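Sigma-C capsid protein (Avian reovirus, PDB 2VRS) forms the homotrimeric fibre by which the virus attaches to host cells, and induces apoptosis of those cells. Local coordinates at residues V179-S182 and S183-T187. Residues are numbered along the deposited sequence; the frame is centred on the assembly and turned at random.
Sequences VYSS and SRVFT
Phe186 sets its CB squarely over one face of the Tyr180 ring, 3.5 Å from the ring centroid, in a CH-pi contact. The two residues are a non-hydrogen-bonded antiparallel pair, and this pairing brings CB over the ring. The rings meet obliquely, with planes at 53°. A chi1 of 70° turns the phenyl group of Phe186 so that CD1 lies beside Tyr180 CZ and 3.4 Å from Tyr180 OH. On the side of the hairpin that carries Val179, Ser182, Val185 and Thr187, Val185 CG2 packs near Ser182 OG; Val185 CG1 lies 3.6 Å from Ser181 OG at the bulge.

Val179 and Thr187 share two backbone hydrogen bonds. Ser181 N donates to Val185 O at 3.0 Å. A type I turn from Ser182 to Val185 closes the hairpin; Val185 N donates a hydrogen bond to Ser182 O at 3.2 Å, from above the carbonyl plane. Ser181 and Ser182 stand opposite the single Val185, a classic bulge. One water bridges Ser181 OG and Thr187 OG1, which also bonds Thr132; another links Ser182 OG to Arg184 N.

Phe133, on strand 128-134, meets Phe186, and Phe159 meets Tyr180. The hairpin end thus buries its aromatic pair in the C-terminal beta-barrel domain, while Ser182 O, Val185 O and a water bond backbone N-H groups of turn and bulge.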
loop_
_atom_site.group_PDB
_atom_site.type_symbol
_atom_site.label_atom_id
_atom_site.label_comp_id
_atom_site.label_asym_id
_atom_site.label_seq_id
_atom_site.Cartn_x
_atom_site.Cartn_y
_atom_site.Cartn_z
ATOM N N VAL C 179 18.563 -9.324 -11.463
ATOM C CA VAL C 179 17.323 -9.890 -12.029
ATOM C C VAL C 179 17.140 -11.269 -11.435
ATOM O O VAL C 179 18.123 -11.989 -11.220
ATOM C CB VAL C 179 17.388 -9.916 -13.599
ATOM C CG1 VAL C 179 18.458 -10.905 -14.094
ATOM C CG2 VAL C 179 16.025 -10.256 -14.203
ATOM N N TYR C 180 15.893 -11.602 -11.119
ATOM C CA TYR C 180 15.523 -12.951 -10.668
ATOM C C TYR C 180 15.374 -13.893 -11.850
ATOM O O TYR C 180 14.579 -13.646 -12.731
ATOM C CB TYR C 180 14.228 -12.929 -9.843
ATOM C CG TYR C 180 14.491 -12.471 -8.412
ATOM C CD1 TYR C 180 14.467 -11.103 -8.099
ATOM C CD2 TYR C 180 14.813 -13.387 -7.422
ATOM C CE1 TYR C 180 14.725 -10.668 -6.787
ATOM C CE2 TYR C 180 15.101 -12.965 -6.101
ATOM C CZ TYR C 180 15.036 -11.593 -5.816
ATOM O OH TYR C 180 15.310 -11.205 -4.535
ATOM N N SER C 181 16.164 -14.951 -11.846
ATOM C CA SER C 181 15.999 -16.046 -12.834
ATOM C C SER C 181 14.888 -17.020 -12.413
ATOM O O SER C 181 14.331 -17.733 -13.244
ATOM C CB SER C 181 17.323 -16.761 -13.076
ATOM O OG SER C 181 17.880 -17.256 -11.858
ATOM N N SER C 182 14.580 -17.074 -11.120
ATOM C CA SER C 182 13.424 -17.805 -10.574
ATOM C C SER C 182 13.099 -17.206 -9.228
ATOM O O SER C 182 13.817 -16.314 -8.792
ATOM C CB SER C 182 13.757 -19.272 -10.395
ATOM O OG SER C 182 14.818 -19.467 -9.487
ATOM N N SER C 183 12.067 -17.705 -8.543
ATOM C CA SER C 183 11.642 -17.068 -7.269
ATOM C C SER C 183 12.751 -17.125 -6.186
ATOM O O SER C 183 12.752 -16.311 -5.255
ATOM C CB SER C 183 10.368 -17.709 -6.745
ATOM O OG SER C 183 10.629 -19.068 -6.402
ATOM N N ARG C 184 13.660 -18.093 -6.289
ATOM C CA ARG C 184 14.680 -18.294 -5.246
ATOM C C ARG C 184 16.056 -17.723 -5.590
ATOM O O ARG C 184 16.961 -17.783 -4.766
ATOM C CB ARG C 184 14.861 -19.788 -4.921
ATOM C CG ARG C 184 13.623 -20.424 -4.282
ATOM C CD ARG C 184 13.849 -21.939 -4.076
ATOM N NE ARG C 184 14.962 -22.271 -3.179
ATOM C CZ ARG C 184 14.867 -22.388 -1.861
ATOM N NH1 ARG C 184 13.716 -22.181 -1.250
ATOM N NH2 ARG C 184 15.941 -22.714 -1.140
ATOM N N VAL C 185 16.229 -17.189 -6.798
ATOM C CA VAL C 185 17.590 -16.894 -7.268
ATOM C C VAL C 185 17.623 -15.583 -8.031
ATOM O O VAL C 185 16.896 -15.418 -9.006
ATOM C CB VAL C 185 18.145 -18.009 -8.243
ATOM C CG1 VAL C 185 19.576 -17.683 -8.699
ATOM C CG2 VAL C 185 18.065 -19.373 -7.614
ATOM N N PHE C 186 18.493 -14.659 -7.619
ATOM C CA PHE C 186 18.788 -13.508 -8.428
ATOM C C PHE C 186 20.277 -13.409 -8.691
ATOM O O PHE C 186 21.100 -13.964 -7.950
ATOM C CB PHE C 186 18.235 -12.169 -7.863
ATOM C CG PHE C 186 18.929 -11.676 -6.609
ATOM C CD1 PHE C 186 18.484 -12.113 -5.360
ATOM C CD2 PHE C 186 19.962 -10.695 -6.680
ATOM C CE1 PHE C 186 19.071 -11.642 -4.202
ATOM C CE2 PHE C 186 20.557 -10.186 -5.520
ATOM C CZ PHE C 186 20.123 -10.683 -4.268
ATOM N N THR C 187 20.595 -12.744 -9.781
ATOM C CA THR C 187 21.978 -12.498 -10.188
ATOM C C THR C 187 22.176 -10.999 -10.441
ATOM O O THR C 187 21.348 -10.348 -11.077
ATOM C CB THR C 187 22.316 -13.325 -11.451
ATOM O OG1 THR C 187 22.154 -14.718 -11.129
ATOM C CG2 THR C 187 23.750 -13.057 -11.925
HETATM O O HOH W 1 20.179 -16.217 -12.046
HETATM O O HOH W 2 14.000 -20.971 -7.598
#